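Carboxylase (Deinococcus radiodurans, PDB 5H80) probably catalyses the ATP-dependent carboxylation of biotin, as the biotin carboxylase domain of a single-chain bacterial multienzyme. Local coordinates at residues Leu483-Leu486 / Val487-Ala491; Ala441-Ala444 / Leu445-Phe448; Gln340-Ala344 / Ala345-Leu349. All blocks are in the same frame, centred on the assembly; numbering follows the deposited sequence.

All three contacts are local, each within one continuous run of chain, and they come in the order contact 3, contact 2, contact 1. Contact 3 closes helix 336-344 in the ATP-binding domain. Contact 2 ends helix 434-446 in the biotin carboxylase C-terminal domain, and contact 1 lies on helix 483-490 near the end of the chain. Contacts 1 and 2 have centres about 18 Å apart and both pack on helix 457-465, so they belong to one helical neighbourhood, which contact 2 joins to the second subunit. Contact 3 sits apart, probably in the nucleotide-handling part of the enzyme, its centre about 36 Å from that of contact 2 and about 45 Å from that of contact 1.

Contact 1: residues Leu483-Leu486 / Val487-Ala491; sequences LPEL and VTQAA
Q489 turns CG anti to its carbonyl carbon (chi1 -74°) and then runs extended, which swings its amide back one turn to the side chain of E485. E485 leaves the usual staggered position at chi1 (98°), and the two chains lie side by side, pointing the same way, with carboxylate and amide planes 67° apart. Q489 NE2 comes to 3.2 Å from E485 CG. The bond from Q489 NE2 to E485 OE2 is weak at 3.5 Å, and that oxygen has a stronger partner in H466 NE2. With an alanine at Q489, the E485 carboxylate would probably lose this weak bond and the amide along its flank, leaving it to rely on H466 and freer to turn.

One residue earlier, T488 doubles its hold on the preceding turn. Its OG1 reaches P484 O at 3.1 Å from above the carbonyl plane, while T488 N bonds the same oxygen at 3.0 Å, so two donors grip one acceptor. V487 sets CG2 tightly against P484 O, 3.0 Å away, and V487 CG1 touches L483 CD1 at 3.6 Å.

The helix 483-490 lies against helix 457-465: L486 packs on F459 and L463, V487 on F459 and Q489 on A462. L486 also reaches W478 and L479 of the short helix 478-481, so this last helix of the chain rests on both.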
ATOM      1  N   LEU A 483      10.641 -27.887  13.123  1.00 36.28           N
ATOM      2  CA  LEU A 483      11.404 -27.627  11.916  1.00 35.65           C
ATOM      3  C   LEU A 483      11.363 -28.847  10.933  1.00 40.62           C
ATOM      4  O   LEU A 483      11.033 -28.655   9.762  1.00 36.97           O
ATOM      5  CB  LEU A 483      12.792 -27.182  12.309  1.00 35.23           C
ATOM      6  CG  LEU A 483      13.854 -26.869  11.273  1.00 38.27           C
ATOM      7  CD1 LEU A 483      13.255 -26.047  10.140  1.00 42.07           C
ATOM      8  CD2 LEU A 483      15.006 -26.135  11.947  1.00 48.57           C
ATOM      9  N   PRO A 484      11.568 -30.111  11.408  1.00 43.59           N
ATOM     10  CA  PRO A 484      11.519 -31.098  10.280  1.00 42.64           C
ATOM     11  C   PRO A 484      10.158 -31.226   9.543  1.00 37.21           C
ATOM     12  O   PRO A 484      10.141 -31.251   8.267  1.00 41.89           O
ATOM     13  CB  PRO A 484      11.998 -32.414  10.909  1.00 41.93           C
ATOM     14  CG  PRO A 484      12.679 -32.056  12.207  1.00 39.31           C
ATOM     15  CD  PRO A 484      12.083 -30.724  12.662  1.00 37.87           C
ATOM     16  N   GLU A 485       9.058 -31.134  10.276  1.00 40.19           N
ATOM     17  CA  GLU A 485       7.713 -31.223   9.656  1.00 41.73           C
ATOM     18  C   GLU A 485       7.441 -30.052   8.705  1.00 35.12           C
ATOM     19  O   GLU A 485       6.901 -30.205   7.562  1.00 34.88           O
ATOM     20  CB  GLU A 485       6.616 -31.404  10.742  1.00 49.32           C
ATOM     21  CG  GLU A 485       5.825 -30.166  11.239  1.00 54.89           C
ATOM     22  CD  GLU A 485       4.685 -30.494  12.248  1.00 58.19           C
ATOM     23  OE1 GLU A 485       5.045 -31.151  13.257  1.00 56.35           O
ATOM     24  OE2 GLU A 485       3.451 -30.117  12.051  1.00 40.72           O
ATOM     25  N   LEU A 486       7.875 -28.874   9.136  1.00 37.25           N
ATOM     26  CA  LEU A 486       7.700 -27.655   8.369  1.00 36.43           C
ATOM     27  C   LEU A 486       8.535 -27.647   7.083  1.00 33.21           C
ATOM     28  O   LEU A 486       8.046 -27.236   6.024  1.00 31.12           O
ATOM     29  CB  LEU A 486       8.019 -26.434   9.244  1.00 38.43           C
ATOM     30  CG  LEU A 486       6.927 -25.979  10.226  1.00 38.30           C
ATOM     31  CD1 LEU A 486       7.472 -25.032  11.327  1.00 35.14           C
ATOM     32  CD2 LEU A 486       5.772 -25.323   9.428  1.00 36.93           C
ATOM     33  N   VAL A 487       9.748 -28.180   7.163  1.00 34.87           N
ATOM     34  CA  VAL A 487      10.584 -28.298   5.971  1.00 39.10           C
ATOM     35  C   VAL A 487       9.999 -29.272   4.999  1.00 39.63           C
ATOM     36  O   VAL A 487       9.980 -28.953   3.838  1.00 35.09           O
ATOM     37  CB  VAL A 487      12.114 -28.541   6.225  1.00 42.60           C
ATOM     38  CG1 VAL A 487      12.743 -27.319   6.864  1.00 38.68           C
ATOM     39  CG2 VAL A 487      12.413 -29.782   7.028  1.00 47.98           C
ATOM     40  N   THR A 488       9.437 -30.381   5.485  1.00 39.90           N
ATOM     41  CA  THR A 488       8.675 -31.346   4.626  1.00 42.78           C
ATOM     42  C   THR A 488       7.531 -30.663   3.911  1.00 40.86           C
ATOM     43  O   THR A 488       7.450 -30.680   2.665  1.00 38.41           O
ATOM     44  CB  THR A 488       8.206 -32.592   5.423  1.00 42.72           C
ATOM     45  OG1 THR A 488       9.352 -33.253   6.024  1.00 46.12           O
ATOM     46  CG2 THR A 488       7.331 -33.593   4.528  1.00 35.33           C
ATOM     47  N   GLN A 489       6.723 -29.924   4.670  1.00 32.90           N
ATOM     48  CA  GLN A 489       5.527 -29.253   4.161  1.00 37.49           C
ATOM     49  C   GLN A 489       5.844 -28.233   3.103  1.00 33.69           C
ATOM     50  O   GLN A 489       5.056 -28.011   2.148  1.00 40.51           O
ATOM     51  CB  GLN A 489       4.796 -28.617   5.332  1.00 38.97           C
ATOM     52  CG  GLN A 489       4.072 -29.669   6.212  1.00 41.22           C
ATOM     53  CD  GLN A 489       3.841 -29.204   7.641  1.00 46.40           C
ATOM     54  OE1 GLN A 489       3.584 -28.029   7.880  1.00 43.94           O
ATOM     55  NE2 GLN A 489       3.946 -30.134   8.608  1.00 40.43           N
ATOM     56  N   ALA A 490       6.981 -27.559   3.280  1.00 30.94           N
ATOM     57  CA  ALA A 490       7.424 -26.516   2.319  1.00 33.17           C
ATOM     58  C   ALA A 490       7.655 -27.078   0.903  1.00 37.23           C
ATOM     59  O   ALA A 490       7.537 -26.334  -0.043  1.00 39.00           O
ATOM     60  CB  ALA A 490       8.680 -25.854   2.808  1.00 38.55           C
ATOM     61  N   ALA A 491       7.925 -28.389   0.742  1.00 40.04           N
ATOM     62  CA  ALA A 491       8.241 -28.937  -0.615  1.00 45.10           C
ATOM     63  C   ALA A 491       7.014 -28.886  -1.569  1.00 49.61           C
ATOM     64  O   ALA A 491       7.178 -28.720  -2.783  1.00 47.07           O
ATOM     65  CB  ALA A 491       8.861 -30.317  -0.518  1.00 49.20           C
TER

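Contact 2: residues Ala441-Ala444 / Leu445-Phe448; sequences AATA and LSEF
T443 and E447 run side by side and point the same way, T443 CG2 coming loosely to 4.1 Å from E447 OE2. The methyl lies there because it stands anti to the T443 nitrogen, leaving OG1 (chi1 -56°) beside that nitrogen to bond R439 O in the turn before. E447 in turn extends beyond CG, past the carbonyl of T443, and its carboxylate meets the second subunit, where E447 OE1 makes a salt bridge to R49 of that chain.

S446 is oriented quite differently. With chi1 at 76° its OG sits between the backbone N and carbonyl carbon and folds back onto T443 O at 2.5 Å, a bond that arrives in the carbonyl plane on a lone pair, though so short a length is doubtful. S446 N keeps its helical bond to A442 O and makes only a weak second one to T443 O. E447 N is likewise weak to T443 O and has its better bond to A444 O, at 3.0 Å from well above the carbonyl plane. On the buried side L445 CG comes to 3.5 Å from A441 O, while L445 N bonds that oxygen at 2.9 Å.

The small side chains A441, A442 and A444 are consistent with the close fit of this end of helix 434-446 between its neighbours. F448, just past the helix, sets its ring edge-to-face with F394. A441 meets V369 of strand 367-374, A444 meets V427 of strand 421-429, and L445 bridges from V425 of that strand to L457 and L460 of helix 457-465.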
ATOM      1  N   ALA A 441      -1.721 -13.269   2.502  1.00 23.29           N
ATOM      2  CA  ALA A 441      -0.268 -13.257   2.514  1.00 20.25           C
ATOM      3  C   ALA A 441       0.379 -14.405   1.723  1.00 18.53           C
ATOM      4  O   ALA A 441       1.315 -14.136   0.931  1.00 22.14           O
ATOM      5  CB  ALA A 441       0.232 -13.265   3.897  1.00 26.88           C
ATOM      6  N   ALA A 442      -0.216 -15.632   1.836  1.00 22.23           N
ATOM      7  CA  ALA A 442       0.254 -16.762   1.048  1.00 21.49           C
ATOM      8  C   ALA A 442       0.105 -16.496  -0.448  1.00 22.15           C
ATOM      9  O   ALA A 442       1.027 -16.708  -1.244  1.00 25.97           O
ATOM     10  CB  ALA A 442      -0.432 -18.041   1.476  1.00 22.82           C
ATOM     11  N   THR A 443      -1.034 -15.932  -0.856  1.00 23.34           N
ATOM     12  CA  THR A 443      -1.196 -15.543  -2.263  1.00 27.74           C
ATOM     13  C   THR A 443      -0.149 -14.549  -2.778  1.00 31.29           C
ATOM     14  O   THR A 443       0.503 -14.755  -3.843  1.00 26.12           O
ATOM     15  CB  THR A 443      -2.619 -15.123  -2.519  1.00 28.72           C
ATOM     16  OG1 THR A 443      -3.480 -16.211  -2.130  1.00 29.19           O
ATOM     17  CG2 THR A 443      -2.784 -14.701  -3.922  1.00 35.69           C
ATOM     18  N   ALA A 444       0.103 -13.501  -1.990  1.00 23.93           N
ATOM     19  CA  ALA A 444       1.086 -12.544  -2.352  1.00 24.73           C
ATOM     20  C   ALA A 444       2.481 -13.148  -2.453  1.00 25.05           C
ATOM     21  O   ALA A 444       3.172 -12.954  -3.460  1.00 25.80           O
ATOM     22  CB  ALA A 444       1.059 -11.387  -1.342  1.00 25.67           C
ATOM     23  N   LEU A 445       2.894 -13.983  -1.513  1.00 22.97           N
ATOM     24  CA  LEU A 445       4.083 -14.667  -1.661  1.00 21.87           C
ATOM     25  C   LEU A 445       4.204 -15.578  -2.871  1.00 30.36           C
ATOM     26  O   LEU A 445       5.274 -15.653  -3.494  1.00 28.23           O
ATOM     27  CB  LEU A 445       4.416 -15.403  -0.394  1.00 26.83           C
ATOM     28  CG  LEU A 445       4.769 -14.497   0.746  1.00 26.82           C
ATOM     29  CD1 LEU A 445       5.190 -15.487   1.837  1.00 28.10           C
ATOM     30  CD2 LEU A 445       5.847 -13.476   0.351  1.00 26.55           C
ATOM     31  N   SER A 446       3.088 -16.158  -3.294  1.00 28.21           N
ATOM     32  CA  SER A 446       3.082 -17.097  -4.420  1.00 30.50           C
ATOM     33  C   SER A 446       3.272 -16.338  -5.670  1.00 25.32           C
ATOM     34  O   SER A 446       3.721 -16.967  -6.707  1.00 28.64           O
ATOM     35  CB  SER A 446       1.739 -17.843  -4.471  1.00 25.36           C
ATOM     36  OG  SER A 446       0.673 -16.994  -4.998  1.00 24.98           O
ATOM     37  N   GLU A 447       3.104 -15.004  -5.668  1.00 26.59           N
ATOM     38  CA  GLU A 447       3.369 -14.171  -6.834  1.00 29.56           C
ATOM     39  C   GLU A 447       4.774 -13.596  -6.859  1.00 32.26           C
ATOM     40  O   GLU A 447       5.120 -12.834  -7.742  1.00 34.16           O
ATOM     41  CB  GLU A 447       2.332 -13.014  -6.905  1.00 31.45           C
ATOM     42  CG  GLU A 447       0.983 -13.480  -7.376  1.00 31.60           C
ATOM     43  CD  GLU A 447      -0.215 -12.529  -7.307  1.00 35.26           C
ATOM     44  OE1 GLU A 447      -0.045 -11.297  -7.096  1.00 33.83           O
ATOM     45  OE2 GLU A 447      -1.385 -13.088  -7.395  1.00 37.29           O
ATOM     46  N   PHE A 448       5.579 -13.927  -5.860  1.00 28.87           N
ATOM     47  CA  PHE A 448       6.961 -13.485  -5.834  1.00 26.92           C
ATOM     48  C   PHE A 448       7.901 -14.367  -6.665  1.00 30.07           C
ATOM     49  O   PHE A 448       8.296 -15.433  -6.223  1.00 30.53           O
ATOM     50  CB  PHE A 448       7.445 -13.417  -4.391  1.00 24.75           C
ATOM     51  CG  PHE A 448       8.484 -12.343  -4.101  1.00 25.23           C
ATOM     52  CD1 PHE A 448       8.514 -11.837  -2.811  1.00 23.21           C
ATOM     53  CD2 PHE A 448       9.446 -11.864  -5.031  1.00 25.67           C
ATOM     54  CE1 PHE A 448       9.430 -10.861  -2.418  1.00 25.01           C
ATOM     55  CE2 PHE A 448      10.416 -10.880  -4.653  1.00 27.21           C
ATOM     56  CZ  PHE A 448      10.385 -10.356  -3.331  1.00 28.58           C
TER

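Contact 3: residues Gln340-Ala344 / Ala345-Leu349; sequences QLRLA and AGETL
R342 meets the E347 carboxylate with the edge of its guanidinium, and E347 CD lies in the plane of that group; the two flat groups are turned only 23° from each other. The grip is side-on and falls on one oxygen: R342 NE reaches E347 OE1 at 2.9 Å and R342 NH1 reaches it at 3.1 Å, both on the syn side and from the same face of the carboxylate. A weaker bond from R342 NH1 to E347 OE2, 3.2 Å, completes the salt bridge. A bend at chi3 (65°) brings the guanidinium round to this partner, which E347 presents on an extended chain.

E347 is tied to R342 through the backbone as well, E347 N bonding R342 O at 3.1 Å. A water donates both to R342 O and to E347 OE1, so main chain and side chain close around it. Next along the helix, L343 CD2 touches L349 CD2 at 3.9 Å and lies 3.3 Å from E347 O, while L343 also packs on V352 and D245.

G346 makes the turn possible. It has a positive phi of 104°, where a side chain would be jammed against the carbonyl oxygen of A345, and G346 N bonds L343 O at 3.0 Å. Together with the bond from E347 N to R342 O, this is a Schellman motif ending helix 336-344. T348 then serves as N-cap of helix 349-352, its OG1 bonding A351 N, so one helix stop leads straight into the next start within what is, by family, an ATP-grasp domain.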
ATOM      1  N   GLN A 340      10.036   9.907  12.825  1.00 20.38           N
ATOM      2  CA  GLN A 340      11.325   9.709  13.494  1.00 20.82           C
ATOM      3  C   GLN A 340      12.350  10.845  13.152  1.00 17.70           C
ATOM      4  O   GLN A 340      12.886  11.492  14.101  1.00 22.31           O
ATOM      5  CB  GLN A 340      11.898   8.397  13.123  1.00 20.33           C
ATOM      6  CG  GLN A 340      13.186   8.010  13.899  1.00 21.40           C
ATOM      7  CD  GLN A 340      13.869   6.814  13.278  1.00 24.12           C
ATOM      8  OE1 GLN A 340      13.716   6.473  12.094  1.00 22.79           O
ATOM      9  NE2 GLN A 340      14.625   6.080  14.137  1.00 23.30           N
ATOM     10  N   LEU A 341      12.484  11.175  11.893  1.00 21.15           N
ATOM     11  CA  LEU A 341      13.330  12.236  11.375  1.00 24.44           C
ATOM     12  C   LEU A 341      12.932  13.611  11.945  1.00 26.05           C
ATOM     13  O   LEU A 341      13.786  14.377  12.390  1.00 26.07           O
ATOM     14  CB  LEU A 341      13.290  12.291   9.867  1.00 20.89           C
ATOM     15  CG  LEU A 341      14.074  11.169   9.107  1.00 21.01           C
ATOM     16  CD1 LEU A 341      13.559  10.968   7.652  1.00 24.09           C
ATOM     17  CD2 LEU A 341      15.578  11.600   9.176  1.00 23.09           C
ATOM     18  N   ARG A 342      11.639  13.931  11.935  1.00 20.07           N
ATOM     19  CA  ARG A 342      11.114  15.156  12.444  1.00 22.28           C
ATOM     20  C   ARG A 342      11.279  15.275  13.964  1.00 24.10           C
ATOM     21  O   ARG A 342      11.592  16.410  14.444  1.00 25.01           O
ATOM     22  CB  ARG A 342       9.681  15.494  11.971  1.00 25.08           C
ATOM     23  CG  ARG A 342       9.556  15.510  10.425  1.00 24.46           C
ATOM     24  CD  ARG A 342       8.103  15.653  10.058  1.00 26.60           C
ATOM     25  NE  ARG A 342       7.548  16.928  10.462  1.00 29.89           N
ATOM     26  CZ  ARG A 342       6.522  17.535   9.872  1.00 36.83           C
ATOM     27  NH1 ARG A 342       6.170  18.731  10.291  1.00 30.69           N
ATOM     28  NH2 ARG A 342       5.804  16.957   8.885  1.00 33.90           N
ATOM     29  N   LEU A 343      11.048  14.184  14.695  1.00 20.33           N
ATOM     30  CA  LEU A 343      11.311  14.134  16.117  1.00 22.13           C
ATOM     31  C   LEU A 343      12.788  14.425  16.391  1.00 23.57           C
ATOM     32  O   LEU A 343      13.058  15.329  17.230  1.00 21.97           O
ATOM     33  CB  LEU A 343      10.885  12.838  16.716  1.00 21.72           C
ATOM     34  CG  LEU A 343       9.337  12.753  16.854  1.00 19.63           C
ATOM     35  CD1 LEU A 343       9.018  11.275  17.039  1.00 20.52           C
ATOM     36  CD2 LEU A 343       8.567  13.650  17.850  1.00 23.40           C
ATOM     37  N   ALA A 344      13.707  13.730  15.704  1.00 24.06           N
ATOM     38  CA  ALA A 344      15.138  14.064  15.793  1.00 27.14           C
ATOM     39  C   ALA A 344      15.510  15.531  15.566  1.00 25.03           C
ATOM     40  O   ALA A 344      16.354  16.093  16.337  1.00 26.45           O
ATOM     41  CB  ALA A 344      15.975  13.172  14.900  1.00 26.62           C
ATOM     42  N   ALA A 345      14.767  16.227  14.674  1.00 24.61           N
ATOM     43  CA  ALA A 345      15.032  17.593  14.297  1.00 30.04           C
ATOM     44  C   ALA A 345      14.320  18.606  15.217  1.00 29.75           C
ATOM     45  O   ALA A 345      14.499  19.789  15.029  1.00 27.71           O
ATOM     46  CB  ALA A 345      14.505  17.776  12.869  1.00 29.50           C
ATOM     47  N   GLY A 346      13.598  18.153  16.258  1.00 24.31           N
ATOM     48  CA  GLY A 346      13.110  19.005  17.339  1.00 26.52           C
ATOM     49  C   GLY A 346      11.645  19.331  17.272  1.00 24.58           C
ATOM     50  O   GLY A 346      11.169  20.078  18.134  1.00 28.42           O
ATOM     51  N   GLU A 347      10.841  18.653  16.424  1.00 25.51           N
ATOM     52  CA  GLU A 347       9.467  18.866  16.548  1.00 23.55           C
ATOM     53  C   GLU A 347       8.763  18.021  17.636  1.00 22.01           C
ATOM     54  O   GLU A 347       9.188  16.911  17.965  1.00 26.35           O
ATOM     55  CB  GLU A 347       8.737  18.725  15.211  1.00 21.73           C
ATOM     56  CG  GLU A 347       8.800  20.010  14.360  1.00 22.69           C
ATOM     57  CD  GLU A 347       8.258  19.861  12.901  1.00 23.71           C
ATOM     58  OE1 GLU A 347       8.631  18.967  12.144  1.00 28.92           O
ATOM     59  OE2 GLU A 347       7.360  20.712  12.563  1.00 26.11           O
ATOM     60  N   THR A 348       7.599  18.483  18.054  1.00 21.01           N
ATOM     61  CA  THR A 348       6.698  17.755  19.016  1.00 22.65           C
ATOM     62  C   THR A 348       5.941  16.544  18.395  1.00 22.73           C
ATOM     63  O   THR A 348       5.740  16.458  17.175  1.00 22.97           O
ATOM     64  CB  THR A 348       5.716  18.628  19.765  1.00 27.85           C
ATOM     65  OG1 THR A 348       4.708  19.138  18.842  1.00 22.00           O
ATOM     66  CG2 THR A 348       6.386  19.786  20.476  1.00 27.58           C
ATOM     67  N   LEU A 349       5.459  15.648  19.197  1.00 25.92           N
ATOM     68  CA  LEU A 349       4.608  14.526  18.691  1.00 21.49           C
ATOM     69  C   LEU A 349       3.428  15.091  17.943  1.00 22.67           C
ATOM     70  O   LEU A 349       3.090  14.598  16.906  1.00 24.07           O
ATOM     71  CB  LEU A 349       3.981  13.729  19.812  1.00 24.31           C
ATOM     72  CG  LEU A 349       5.042  12.937  20.574  1.00 21.79           C
ATOM     73  CD1 LEU A 349       4.433  12.338  21.822  1.00 27.26           C
ATOM     74  CD2 LEU A 349       5.623  11.838  19.643  1.00 27.48           C
TER
HETATM   75  O   HOH W   1      11.369  18.526  12.673  1.00 34.70           O
HETATM   76  O   HOH W   2      11.412  16.091  19.326  1.00 26.83           O